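Local structure of peptidoglycan D,D-transpeptidase MrdA (Pseudomonas aeruginosa, 7KIS) at residues A[77-82]-A[167-172]; A[318-323]-A[417-422]; A[412-417]-A[473-478]; A[531-536]-A[598-603]. The protein probably cross-links the peptidoglycan of the bacterial cell wall as a membrane-anchored, penicillin-binding D,D-transpeptidase of the inner membrane. All blocks are in the same frame, centred on the assembly; numbering follows the deposited sequence.

Contact 1 of 4, residues A[77-82]-A[167-172]; sequences VIIADN and YPLKEH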
loop_
_atom_site.group_PDB
_atom_site.type_symbol
_atom_site.label_atom_id
_atom_site.label_comp_id
_atom_site.label_asym_id
_atom_site.label_seq_id
_atom_site.Cartn_x
_atom_site.Cartn_y
_atom_site.Cartn_z
ATOM N N VAL A 77 -16.120 -7.080 14.927
ATOM C CA VAL A 77 -17.189 -7.487 14.022
ATOM C C VAL A 77 -16.712 -8.690 13.219
ATOM O O VAL A 77 -15.558 -8.749 12.770
ATOM C CB VAL A 77 -17.650 -6.320 13.127
ATOM C CG1 VAL A 77 -17.790 -5.045 13.948
ATOM C CG2 VAL A 77 -16.736 -6.113 11.934
ATOM N N ILE A 78 -17.580 -9.684 13.083
ATOM C CA ILE A 78 -17.188 -10.946 12.469
ATOM C C ILE A 78 -17.119 -10.799 10.956
ATOM O O ILE A 78 -18.030 -10.249 10.326
ATOM C CB ILE A 78 -18.142 -12.076 12.872
ATOM C CG1 ILE A 78 -18.551 -11.935 14.336
ATOM C CG2 ILE A 78 -17.427 -13.376 12.710
ATOM C CD1 ILE A 78 -19.316 -13.129 14.871
ATOM N N ILE A 79 -16.028 -11.295 10.374
ATOM C CA ILE A 79 -15.761 -11.206 8.944
ATOM C C ILE A 79 -16.019 -12.549 8.266
ATOM O O ILE A 79 -16.339 -12.600 7.072
ATOM C CB ILE A 79 -14.317 -10.724 8.697
ATOM C CG1 ILE A 79 -14.071 -9.402 9.420
ATOM C CG2 ILE A 79 -14.035 -10.557 7.213
ATOM C CD1 ILE A 79 -15.056 -8.316 9.052
ATOM N N ALA A 80 -15.884 -13.647 9.012
ATOM C CA ALA A 80 -16.055 -14.977 8.427
ATOM C C ALA A 80 -16.607 -15.943 9.467
ATOM O O ALA A 80 -15.924 -16.258 10.445
ATOM C CB ALA A 80 -14.733 -15.491 7.861
ATOM N N ASP A 81 -17.840 -16.415 9.258
ATOM C CA ASP A 81 -18.437 -17.427 10.115
ATOM C C ASP A 81 -18.401 -18.785 9.423
ATOM O O ASP A 81 -17.814 -18.958 8.351
ATOM C CB ASP A 81 -19.894 -17.097 10.464
ATOM C CG ASP A 81 -20.100 -15.663 10.858
ATOM O OD1 ASP A 81 -19.106 -15.003 11.196
ATOM O OD2 ASP A 81 -21.262 -15.200 10.836
ATOM N N ASN A 82 -19.060 -19.761 10.040
ATOM C CA ASN A 82 -19.318 -21.059 9.438
ATOM C C ASN A 82 -20.810 -21.319 9.562
ATOM O O ASN A 82 -21.379 -21.158 10.646
ATOM C CB ASN A 82 -18.506 -22.166 10.116
ATOM C CG ASN A 82 -17.011 -21.916 10.045
ATOM O OD1 ASN A 82 -16.455 -21.716 8.965
ATOM N ND2 ASN A 82 -16.352 -21.925 11.199
ATOM N N TYR A 167 -19.238 -15.303 4.545
ATOM C CA TYR A 167 -18.633 -13.975 4.566
ATOM C C TYR A 167 -19.752 -12.951 4.696
ATOM O O TYR A 167 -20.303 -12.484 3.686
ATOM C CB TYR A 167 -17.794 -13.738 3.312
ATOM C CG TYR A 167 -16.678 -14.748 3.142
ATOM C CD1 TYR A 167 -15.586 -14.755 4.000
ATOM C CD2 TYR A 167 -16.723 -15.700 2.131
ATOM C CE1 TYR A 167 -14.568 -15.677 3.853
ATOM C CE2 TYR A 167 -15.708 -16.627 1.977
ATOM C CZ TYR A 167 -14.634 -16.611 2.841
ATOM O OH TYR A 167 -13.622 -17.531 2.695
ATOM N N PRO A 168 -20.119 -12.568 5.923
ATOM C CA PRO A 168 -21.328 -11.750 6.116
ATOM C C PRO A 168 -21.213 -10.331 5.587
ATOM O O PRO A 168 -22.233 -9.630 5.542
ATOM C CB PRO A 168 -21.514 -11.756 7.638
ATOM C CG PRO A 168 -20.150 -12.018 8.184
ATOM C CD PRO A 168 -19.486 -12.934 7.201
ATOM N N LEU A 169 -20.025 -9.879 5.190
ATOM C CA LEU A 169 -19.868 -8.560 4.599
ATOM C C LEU A 169 -19.595 -8.613 3.102
ATOM O O LEU A 169 -19.509 -7.557 2.465
ATOM C CB LEU A 169 -18.752 -7.790 5.314
ATOM C CG LEU A 169 -19.221 -7.099 6.597
ATOM C CD1 LEU A 169 -18.046 -6.751 7.491
ATOM C CD2 LEU A 169 -20.041 -5.859 6.269
ATOM N N LYS A 170 -19.453 -9.811 2.533
ATOM C CA LYS A 170 -19.473 -10.042 1.084
ATOM C C LYS A 170 -18.350 -9.257 0.414
ATOM O O LYS A 170 -17.176 -9.482 0.752
ATOM C CB LYS A 170 -20.885 -9.745 0.575
ATOM C CG LYS A 170 -21.976 -10.496 1.319
ATOM C CD LYS A 170 -23.361 -10.076 0.853
ATOM C CE LYS A 170 -24.050 -11.200 0.095
ATOM N NZ LYS A 170 -25.531 -11.037 0.076
ATOM N N GLU A 171 -18.647 -8.338 -0.507
ATOM C CA GLU A 171 -17.638 -7.769 -1.393
ATOM C C GLU A 171 -16.654 -6.847 -0.683
ATOM O O GLU A 171 -15.587 -6.565 -1.237
ATOM C CB GLU A 171 -18.323 -7.011 -2.532
ATOM C CG GLU A 171 -19.057 -5.746 -2.097
ATOM C CD GLU A 171 -20.404 -6.034 -1.458
ATOM O OE1 GLU A 171 -20.889 -5.183 -0.684
ATOM O OE2 GLU A 171 -20.976 -7.112 -1.728
ATOM N N HIS A 172 -16.981 -6.370 0.518
ATOM C CA HIS A 172 -16.106 -5.431 1.214
ATOM C C HIS A 172 -14.773 -6.044 1.634
ATOM O O HIS A 172 -13.941 -5.326 2.200
ATOM C CB HIS A 172 -16.817 -4.864 2.444
ATOM C CG HIS A 172 -18.039 -4.061 2.121
ATOM N ND1 HIS A 172 -18.107 -3.212 1.037
ATOM C CD2 HIS A 172 -19.238 -3.975 2.742
ATOM C CE1 HIS A 172 -19.298 -2.640 1.004
ATOM N NE2 HIS A 172 -20.003 -3.086 2.027
#
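Ile78 meets the loop 167-172 through its backbone, its carbonyl O lying 3.5 Å from CG of Pro168, while its side chain leads off toward Ile70 and Phe72. At Ile79 the chain turns a corner, and both the carbonyl and the side chain are used. The carbonyl O rests 3.2 Å from Pro168 CD and also faces the edge of the Tyr167 ring, near the ring plane. CG1 of Ile79 stands beside the backbone N, anti to the carbonyl carbon (chi1 -55°), and beyond it CD1 reaches CD1 of Leu169 at 3.7 Å. Ala80 follows, its CB 4.0 Å from Tyr167 CE1; so small a residue suits a place where its CA comes within 4.7 Å of the CA of Tyr167. Asp81 adds little here, but its backbone is bonded to His166. On the other side a type I turn from Tyr167 to Lys170 offers Pro168 and Leu169 at its two central positions, and the proline ring fits the backbone shape of the first. The Tyr167 hydroxyl is hydrogen-bonded to Glu208. Proline has no N-H to offer Ile79 O, which is consistent with the strand pairing between Asp81 and His166 giving way here to van der Waals contact.

Contact 2 of 4, residues A[318-323]-A[417-422]; sequences VLRGLY and DMFGEA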
loop_
_atom_site.group_PDB
_atom_site.type_symbol
_atom_site.label_atom_id
_atom_site.label_comp_id
_atom_site.label_asym_id
_atom_site.label_seq_id
_atom_site.Cartn_x
_atom_site.Cartn_y
_atom_site.Cartn_z
ATOM N N VAL A 318 -3.878 -3.755 -5.088
ATOM C CA VAL A 318 -2.978 -3.411 -3.993
ATOM C C VAL A 318 -1.710 -4.253 -4.059
ATOM O O VAL A 318 -0.601 -3.750 -3.837
ATOM C CB VAL A 318 -3.695 -3.577 -2.640
ATOM C CG1 VAL A 318 -2.699 -3.493 -1.495
ATOM C CG2 VAL A 318 -4.782 -2.531 -2.483
ATOM N N LEU A 319 -1.846 -5.535 -4.385
ATOM C CA LEU A 319 -0.742 -6.483 -4.292
ATOM C C LEU A 319 -0.052 -6.739 -5.623
ATOM O O LEU A 319 1.179 -6.817 -5.669
ATOM C CB LEU A 319 -1.242 -7.813 -3.721
ATOM C CG LEU A 319 -1.900 -7.716 -2.346
ATOM C CD1 LEU A 319 -2.115 -9.097 -1.747
ATOM C CD2 LEU A 319 -1.053 -6.852 -1.426
ATOM N N ARG A 320 -0.814 -6.875 -6.707
ATOM C CA ARG A 320 -0.251 -7.168 -8.018
ATOM C C ARG A 320 -0.446 -6.025 -9.005
ATOM O O ARG A 320 -0.161 -6.193 -10.196
ATOM C CB ARG A 320 -0.857 -8.460 -8.569
ATOM C CG ARG A 320 -0.693 -9.644 -7.633
ATOM C CD ARG A 320 -1.506 -10.843 -8.085
ATOM N NE ARG A 320 -1.520 -11.897 -7.075
ATOM C CZ ARG A 320 -2.426 -11.991 -6.108
ATOM N NH1 ARG A 320 -3.398 -11.094 -6.017
ATOM N NH2 ARG A 320 -2.363 -12.984 -5.231
ATOM N N GLY A 321 -0.913 -4.869 -8.542
ATOM C CA GLY A 321 -0.989 -3.700 -9.395
ATOM C C GLY A 321 0.257 -2.851 -9.271
ATOM O O GLY A 321 0.474 -2.197 -8.248
ATOM N N LEU A 322 1.086 -2.856 -10.308
ATOM C CA LEU A 322 2.379 -2.186 -10.288
ATOM C C LEU A 322 2.307 -0.931 -11.148
ATOM O O LEU A 322 1.967 -1.004 -12.334
ATOM C CB LEU A 322 3.476 -3.132 -10.772
ATOM C CG LEU A 322 3.493 -4.436 -9.971
ATOM C CD1 LEU A 322 3.111 -5.622 -10.845
ATOM C CD2 LEU A 322 4.842 -4.659 -9.315
ATOM N N TYR A 323 2.632 0.212 -10.550
ATOM C CA TYR A 323 2.538 1.498 -11.217
ATOM C C TYR A 323 3.802 2.310 -10.975
ATOM O O TYR A 323 4.389 2.237 -9.888
ATOM C CB TYR A 323 1.323 2.290 -10.714
ATOM C CG TYR A 323 0.052 1.480 -10.629
ATOM C CD1 TYR A 323 -0.758 1.309 -11.743
ATOM C CD2 TYR A 323 -0.337 0.886 -9.437
ATOM C CE1 TYR A 323 -1.922 0.570 -11.671
ATOM C CE2 TYR A 323 -1.500 0.144 -9.355
ATOM C CZ TYR A 323 -2.288 -0.012 -10.476
ATOM O OH TYR A 323 -3.448 -0.747 -10.400
ATOM N N ASP A 417 2.007 -10.432 6.002
ATOM C CA ASP A 417 1.067 -11.521 5.745
ATOM C C ASP A 417 0.104 -11.168 4.608
ATOM O O ASP A 417 -1.111 -11.131 4.769
ATOM C CB ASP A 417 0.294 -11.863 7.017
ATOM C CG ASP A 417 -0.214 -10.628 7.740
ATOM O OD1 ASP A 417 -0.341 -9.568 7.096
ATOM O OD2 ASP A 417 -0.487 -10.720 8.956
ATOM N N MET A 418 0.655 -10.901 3.426
ATOM C CA MET A 418 -0.144 -10.617 2.240
ATOM C C MET A 418 0.228 -11.605 1.143
ATOM O O MET A 418 1.375 -11.624 0.684
ATOM C CB MET A 418 0.063 -9.176 1.774
ATOM C CG MET A 418 -0.638 -8.155 2.655
ATOM S SD MET A 418 -0.556 -6.472 2.018
ATOM C CE MET A 418 -1.314 -5.563 3.361
ATOM N N PHE A 419 -0.740 -12.421 0.728
ATOM C CA PHE A 419 -0.472 -13.493 -0.222
ATOM C C PHE A 419 -0.322 -12.943 -1.633
ATOM O O PHE A 419 -1.190 -12.212 -2.123
ATOM C CB PHE A 419 -1.573 -14.551 -0.202
ATOM C CG PHE A 419 -1.354 -15.641 -1.213
ATOM C CD1 PHE A 419 -0.325 -16.553 -1.049
ATOM C CD2 PHE A 419 -2.146 -15.730 -2.347
ATOM C CE1 PHE A 419 -0.100 -17.545 -1.980
ATOM C CE2 PHE A 419 -1.928 -16.725 -3.286
ATOM C CZ PHE A 419 -0.900 -17.631 -3.102
ATOM N N GLY A 420 0.782 -13.299 -2.285
ATOM C CA GLY A 420 0.980 -12.937 -3.672
ATOM C C GLY A 420 1.335 -11.488 -3.896
ATOM O O GLY A 420 0.959 -10.916 -4.925
ATOM N N GLU A 421 2.048 -10.871 -2.959
ATOM C CA GLU A 421 2.465 -9.487 -3.131
ATOM C C GLU A 421 3.570 -9.412 -4.175
ATOM O O GLU A 421 4.595 -10.088 -4.059
ATOM C CB GLU A 421 2.945 -8.914 -1.798
ATOM C CG GLU A 421 2.847 -7.400 -1.686
ATOM C CD GLU A 421 3.655 -6.850 -0.524
ATOM O OE1 GLU A 421 4.262 -5.768 -0.674
ATOM O OE2 GLU A 421 3.686 -7.503 0.540
ATOM N N ALA A 422 3.359 -8.588 -5.197
ATOM C CA ALA A 422 4.360 -8.426 -6.240
ATOM C C ALA A 422 5.555 -7.661 -5.692
ATOM O O ALA A 422 5.404 -6.733 -4.893
ATOM C CB ALA A 422 3.769 -7.699 -7.448
#
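The short, weakly bonded helix 317-320 rests against a type II beta turn running from Met418 to Glu421, with Leu319 and Ala422 at the centre of the meeting. Ala422 N donates to Leu319 O at 2.8 Å; the N-H points well at its acceptor (164°), although the donor stands 37° out of the carbonyl plane. This gives the Leu319 carbonyl a partner beside the turn. The two methyls of Leu319 divide the work: CD2 lies 3.5 Å from Met418 SD, the side chains crossing at about a right angle, and CD1 lies 3.3 Å from Phe419 O. Arg320 stretches out from CG to NE and places one guanidinium face over Gly420 O, with NE 3.4 Å from that oxygen but badly angled for a hydrogen bond. Leu322 CD2 packs on Ala422 CB at 3.7 Å; alanine's single methyl suits a residue whose N-H is bonded so close to the helix. Met283 of strand 280-286 and Ile460 of helix 459-470 continue the apolar surroundings, and the Glu421 carboxylate is hydrogen-bonded to Val414 N and Ala415 N. Gly420, with its positive phi of 75°, occupies the third position characteristic of glycine in a type II turn, here within the transpeptidase domain.

Contact 3 of 4, residues A[412-417]-A[473-478]; sequences QKVALD and GHWIRP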
loop_
_atom_site.group_PDB
_atom_site.type_symbol
_atom_site.label_atom_id
_atom_site.label_comp_id
_atom_site.label_asym_id
_atom_site.label_seq_id
_atom_site.Cartn_x
_atom_site.Cartn_y
_atom_site.Cartn_z
ATOM N N GLN A 412 11.412 -5.390 -3.365
ATOM C CA GLN A 412 10.728 -6.589 -2.895
ATOM C C GLN A 412 9.504 -6.203 -2.065
ATOM O O GLN A 412 9.201 -5.022 -1.868
ATOM C CB GLN A 412 11.674 -7.505 -2.118
ATOM C CG GLN A 412 12.442 -6.856 -0.995
ATOM C CD GLN A 412 13.479 -7.799 -0.416
ATOM O OE1 GLN A 412 13.882 -8.766 -1.064
ATOM N NE2 GLN A 412 13.913 -7.526 0.808
ATOM N N LYS A 413 8.795 -7.220 -1.578
ATOM C CA LYS A 413 7.542 -7.009 -0.867
ATOM C C LYS A 413 7.800 -6.502 0.546
ATOM O O LYS A 413 8.863 -6.732 1.130
ATOM C CB LYS A 413 6.756 -8.318 -0.790
ATOM C CG LYS A 413 7.503 -9.395 -0.011
ATOM C CD LYS A 413 7.474 -10.757 -0.682
ATOM C CE LYS A 413 6.140 -11.450 -0.491
ATOM N NZ LYS A 413 6.185 -12.850 -0.999
ATOM N N VAL A 414 6.813 -5.795 1.089
ATOM C CA VAL A 414 6.957 -5.096 2.356
ATOM C C VAL A 414 6.153 -5.763 3.466
ATOM O O VAL A 414 6.630 -5.878 4.596
ATOM C CB VAL A 414 6.570 -3.607 2.217
ATOM C CG1 VAL A 414 7.684 -2.834 1.542
ATOM C CG2 VAL A 414 5.273 -3.463 1.442
ATOM N N ALA A 415 4.933 -6.202 3.164
ATOM C CA ALA A 415 4.002 -6.627 4.197
ATOM C C ALA A 415 4.435 -7.954 4.815
ATOM O O ALA A 415 5.250 -8.698 4.261
ATOM C CB ALA A 415 2.591 -6.751 3.629
ATOM N N LEU A 416 3.864 -8.247 5.983
ATOM C CA LEU A 416 4.159 -9.482 6.699
ATOM C C LEU A 416 3.305 -10.651 6.223
ATOM O O LEU A 416 3.825 -11.757 6.046
ATOM C CB LEU A 416 3.966 -9.276 8.205
ATOM C CG LEU A 416 4.131 -10.517 9.087
ATOM C CD1 LEU A 416 5.513 -11.131 8.906
ATOM C CD2 LEU A 416 3.882 -10.177 10.545
ATOM N N ASP A 417 2.007 -10.432 6.002
ATOM C CA ASP A 417 1.067 -11.521 5.745
ATOM C C ASP A 417 0.104 -11.168 4.608
ATOM O O ASP A 417 -1.111 -11.131 4.769
ATOM C CB ASP A 417 0.294 -11.863 7.017
ATOM C CG ASP A 417 -0.214 -10.628 7.740
ATOM O OD1 ASP A 417 -0.341 -9.568 7.096
ATOM O OD2 ASP A 417 -0.487 -10.720 8.956
ATOM N N GLY A 473 11.515 6.676 10.332
ATOM C CA GLY A 473 12.454 5.663 9.903
ATOM C C GLY A 473 12.410 4.348 10.650
ATOM O O GLY A 473 13.195 3.448 10.322
ATOM N N HIS A 474 11.531 4.196 11.637
ATOM C CA HIS A 474 11.415 2.926 12.342
ATOM C C HIS A 474 10.663 1.941 11.459
ATOM O O HIS A 474 9.510 2.185 11.088
ATOM C CB HIS A 474 10.711 3.090 13.687
ATOM C CG HIS A 474 10.736 1.849 14.526
ATOM N ND1 HIS A 474 11.529 0.764 14.220
ATOM C CD2 HIS A 474 10.066 1.518 15.656
ATOM C CE1 HIS A 474 11.348 -0.181 15.125
ATOM N NE2 HIS A 474 10.465 0.250 16.007
ATOM N N TRP A 475 11.312 0.829 11.126
ATOM C CA TRP A 475 10.789 -0.114 10.146
ATOM C C TRP A 475 9.925 -1.142 10.864
ATOM O O TRP A 475 10.429 -1.954 11.645
ATOM C CB TRP A 475 11.929 -0.789 9.391
ATOM C CG TRP A 475 11.966 -0.457 7.934
ATOM C CD1 TRP A 475 12.872 0.340 7.299
ATOM C CD2 TRP A 475 11.059 -0.918 6.925
ATOM N NE1 TRP A 475 12.587 0.406 5.957
ATOM C CE2 TRP A 475 11.478 -0.357 5.702
ATOM C CE3 TRP A 475 9.935 -1.748 6.936
ATOM C CZ2 TRP A 475 10.812 -0.599 4.503
ATOM C CZ3 TRP A 475 9.274 -1.987 5.745
ATOM C CH2 TRP A 475 9.715 -1.414 4.545
ATOM N N ILE A 476 8.623 -1.107 10.594
ATOM C CA ILE A 476 7.691 -2.140 11.026
ATOM C C ILE A 476 6.842 -2.515 9.823
ATOM O O ILE A 476 6.175 -1.654 9.236
ATOM C CB ILE A 476 6.799 -1.670 12.188
ATOM C CG1 ILE A 476 7.648 -1.140 13.345
ATOM C CG2 ILE A 476 5.895 -2.802 12.656
ATOM C CD1 ILE A 476 6.893 -0.232 14.289
ATOM N N ARG A 477 6.863 -3.793 9.461
ATOM C CA ARG A 477 6.194 -4.234 8.249
ATOM C C ARG A 477 4.679 -4.156 8.418
ATOM O O ARG A 477 4.160 -4.438 9.503
ATOM C CB ARG A 477 6.611 -5.661 7.900
ATOM C CG ARG A 477 8.101 -5.810 7.645
ATOM C CD ARG A 477 8.423 -7.107 6.926
ATOM N NE ARG A 477 9.732 -7.052 6.283
ATOM C CZ ARG A 477 10.220 -8.004 5.496
ATOM N NH1 ARG A 477 9.508 -9.097 5.252
ATOM N NH2 ARG A 477 11.422 -7.866 4.953
ATOM N N PRO A 478 3.947 -3.770 7.375
ATOM C CA PRO A 478 2.484 -3.820 7.452
ATOM C C PRO A 478 2.011 -5.253 7.630
ATOM O O PRO A 478 2.654 -6.204 7.179
ATOM C CB PRO A 478 2.030 -3.243 6.104
ATOM C CG PRO A 478 3.226 -2.530 5.554
ATOM C CD PRO A 478 4.418 -3.262 6.077
#
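Pro478, Arg477 and Val414 carry most of this junction between two irregular segments, 412-417 and 473-478. Pro478 supplies the polar link: its carbonyl O accepts from Leu416 N at 2.7 Å, the donor standing nearly along the C=O axis (174°). The same oxygen lies 3.3 Å from Ala415 CA in a CA-H...O contact. The proline ring adds apolar packing, its CD lying 4.4 Å from Val414 CB. Arg477 uses its aliphatic part. Extended from CG to NE, it passes the carbonyl of Val414, whose O is 3.3 Å from Arg477 CB and 3.2 Å from CD, while its charged end has a long, weak ion pair with Asp493. The Val414 side chain meets Trp475: CG1, anti to the carbonyl carbon (chi1 -77°), touches Trp475 CH2 at 3.9 Å, meeting the indole at its edge and in its plane. A branched, compact valine can touch both this rim and Ile460 of helix 459-470, and the indole N-H is spent on Arg407 O. The contact is loop-to-loop packing within the transpeptidase domain, one backbone bond with proline and aliphatic contacts around it, just ahead of strand 481-484, an edge strand of a mixed sheet.

Contact 4 of 4, residues A[531-536]-A[598-603]; sequences SAYLIA and VVKQVM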
loop_
_atom_site.group_PDB
_atom_site.type_symbol
_atom_site.label_atom_id
_atom_site.label_comp_id
_atom_site.label_asym_id
_atom_site.label_seq_id
_atom_site.Cartn_x
_atom_site.Cartn_y
_atom_site.Cartn_z
ATOM N N SER A 531 -9.553 21.215 5.888
ATOM C CA SER A 531 -9.010 20.255 6.834
ATOM C C SER A 531 -9.039 20.809 8.253
ATOM O O SER A 531 -8.875 22.011 8.476
ATOM C CB SER A 531 -7.573 19.874 6.462
ATOM O OG SER A 531 -7.031 18.954 7.392
ATOM N N ALA A 532 -9.258 19.907 9.208
ATOM C CA ALA A 532 -9.196 20.221 10.627
ATOM C C ALA A 532 -7.895 19.756 11.266
ATOM O O ALA A 532 -7.728 19.898 12.481
ATOM C CB ALA A 532 -10.386 19.593 11.361
ATOM N N TYR A 533 -6.979 19.203 10.476
ATOM C CA TYR A 533 -5.712 18.699 10.983
ATOM C C TYR A 533 -4.658 18.879 9.903
ATOM O O TYR A 533 -4.970 18.972 8.713
ATOM C CB TYR A 533 -5.815 17.224 11.391
ATOM C CG TYR A 533 -6.502 16.358 10.359
ATOM C CD1 TYR A 533 -7.865 16.118 10.424
ATOM C CD2 TYR A 533 -5.786 15.786 9.313
ATOM C CE1 TYR A 533 -8.498 15.333 9.483
ATOM C CE2 TYR A 533 -6.412 14.997 8.365
ATOM C CZ TYR A 533 -7.769 14.775 8.456
ATOM O OH TYR A 533 -8.404 13.994 7.520
ATOM N N LEU A 534 -3.401 18.925 10.330
ATOM C CA LEU A 534 -2.306 19.093 9.386
ATOM C C LEU A 534 -2.063 17.789 8.637
ATOM O O LEU A 534 -2.016 16.712 9.239
ATOM C CB LEU A 534 -1.040 19.544 10.112
ATOM C CG LEU A 534 -1.085 20.974 10.655
ATOM C CD1 LEU A 534 0.254 21.370 11.254
ATOM C CD2 LEU A 534 -1.500 21.955 9.566
ATOM N N ILE A 535 -1.915 17.888 7.320
ATOM C CA ILE A 535 -1.686 16.734 6.459
ATOM C C ILE A 535 -0.324 16.900 5.806
ATOM O O ILE A 535 -0.066 17.912 5.141
ATOM C CB ILE A 535 -2.785 16.588 5.394
ATOM C CG1 ILE A 535 -4.157 16.443 6.054
ATOM C CG2 ILE A 535 -2.491 15.407 4.481
ATOM C CD1 ILE A 535 -5.309 16.842 5.158
ATOM N N ALA A 536 0.546 15.912 5.996
ATOM C CA ALA A 536 1.852 15.888 5.342
ATOM C C ALA A 536 1.770 14.850 4.230
ATOM O O ALA A 536 1.998 13.659 4.443
ATOM C CB ALA A 536 2.961 15.577 6.339
ATOM N N VAL A 598 -9.515 12.131 -1.924
ATOM C CA VAL A 598 -9.847 10.786 -1.461
ATOM C C VAL A 598 -9.074 10.454 -0.189
ATOM O O VAL A 598 -9.624 9.865 0.749
ATOM C CB VAL A 598 -9.592 9.756 -2.575
ATOM C CG1 VAL A 598 -9.859 8.352 -2.066
ATOM C CG2 VAL A 598 -10.478 10.052 -3.773
ATOM N N VAL A 599 -7.788 10.810 -0.144
ATOM C CA VAL A 599 -7.008 10.624 1.077
ATOM C C VAL A 599 -7.670 11.352 2.235
ATOM O O VAL A 599 -7.815 10.806 3.336
ATOM C CB VAL A 599 -5.561 11.106 0.876
ATOM C CG1 VAL A 599 -4.725 10.786 2.107
ATOM C CG2 VAL A 599 -4.968 10.473 -0.354
ATOM N N LYS A 600 -8.087 12.594 1.998
ATOM C CA LYS A 600 -8.637 13.405 3.072
ATOM C C LYS A 600 -9.963 12.848 3.570
ATOM O O LYS A 600 -10.290 13.006 4.750
ATOM C CB LYS A 600 -8.799 14.846 2.591
ATOM C CG LYS A 600 -8.851 15.869 3.701
ATOM C CD LYS A 600 -10.285 16.219 4.041
ATOM C CE LYS A 600 -10.338 17.243 5.152
ATOM N NZ LYS A 600 -11.739 17.620 5.489
ATOM N N GLN A 601 -10.733 12.193 2.698
ATOM C CA GLN A 601 -11.956 11.541 3.153
ATOM C C GLN A 601 -11.644 10.294 3.975
ATOM O O GLN A 601 -12.290 10.039 4.996
ATOM C CB GLN A 601 -12.850 11.193 1.965
ATOM C CG GLN A 601 -13.939 12.224 1.705
ATOM C CD GLN A 601 -15.011 11.720 0.761
ATOM O OE1 GLN A 601 -15.170 10.515 0.570
ATOM N NE2 GLN A 601 -15.756 12.644 0.166
ATOM N N VAL A 602 -10.660 9.505 3.538
ATOM C CA VAL A 602 -10.228 8.350 4.320
ATOM C C VAL A 602 -9.606 8.795 5.638
ATOM O O VAL A 602 -9.886 8.220 6.697
ATOM C CB VAL A 602 -9.255 7.487 3.495
ATOM C CG1 VAL A 602 -8.680 6.367 4.346
ATOM C CG2 VAL A 602 -9.954 6.929 2.264
ATOM N N MET A 603 -8.755 9.824 5.598
ATOM C CA MET A 603 -8.155 10.330 6.829
ATOM C C MET A 603 -9.194 10.970 7.740
ATOM O O MET A 603 -9.063 10.904 8.968
ATOM C CB MET A 603 -7.037 11.321 6.502
ATOM C CG MET A 603 -5.750 10.663 6.016
ATOM S SD MET A 603 -4.428 11.841 5.659
ATOM C CE MET A 603 -5.357 13.159 4.893
#
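Lys600 is the first residue of the helical segment 598-603 to reach the loop 531-536, and it does so with its methylenes, CG and CE. CG lies 4.0 Å from Ile535 CD1, the two side chains crossing at about a right angle. The chain then bends at chi2 (-97°) and runs straight on, bringing CE to 3.7 Å from Ser531 CA. A long lysine suits this place, since its methylenes cover apolar atoms while NZ, beyond them, forms a hydrogen bond with Thr530 O and a salt bridge with Asp604. One helical turn later Met603 points at the loop. Its CB lies 4.0 Å from CZ of Tyr533, obliquely to the ring; one face of that ring has Ser531 OG 3.9 Å above it, over the centre. The Tyr533 hydroxyl is hydrogen-bonded to Asp604, so that aspartate holds both the tyrosine and the lysine. The flexible thioether of Met603 bends at chi3 (-39°), and CE settles against Ile535, 3.7 Å from both its CG1 and its CG2. Ala572 of strand 566-572 and Val581 of strand 579-585 also touch Met603. The arrangement is that of the penicillin-binding transpeptidase fold, a late helix packed on the five-stranded antiparallel sheet, beside the loop that enters the strand bearing the family's KSGT motif.

How the contacts relate
Contact 1 stands apart in the dimerisation-domain range, partly buried, its centre about 23 Å from that of the chain, whereas the other three lie in the transpeptidase range. Contacts 2 and 3 are neighbours: they share Asp417, their segments alternate along the chain, and Glu421 joins them. Contact 3 is buried, whereas contact 2 is only partly so. Each of these two is tied by one backbone hydrogen bond, and both border helix 459-470. Contacts 1 and 4 instead rest on packing between their segments, with polar ends served by outside residues. Contact 4 is buried against the antiparallel sheet, its nearest atoms about 12 Å from those of contact 2.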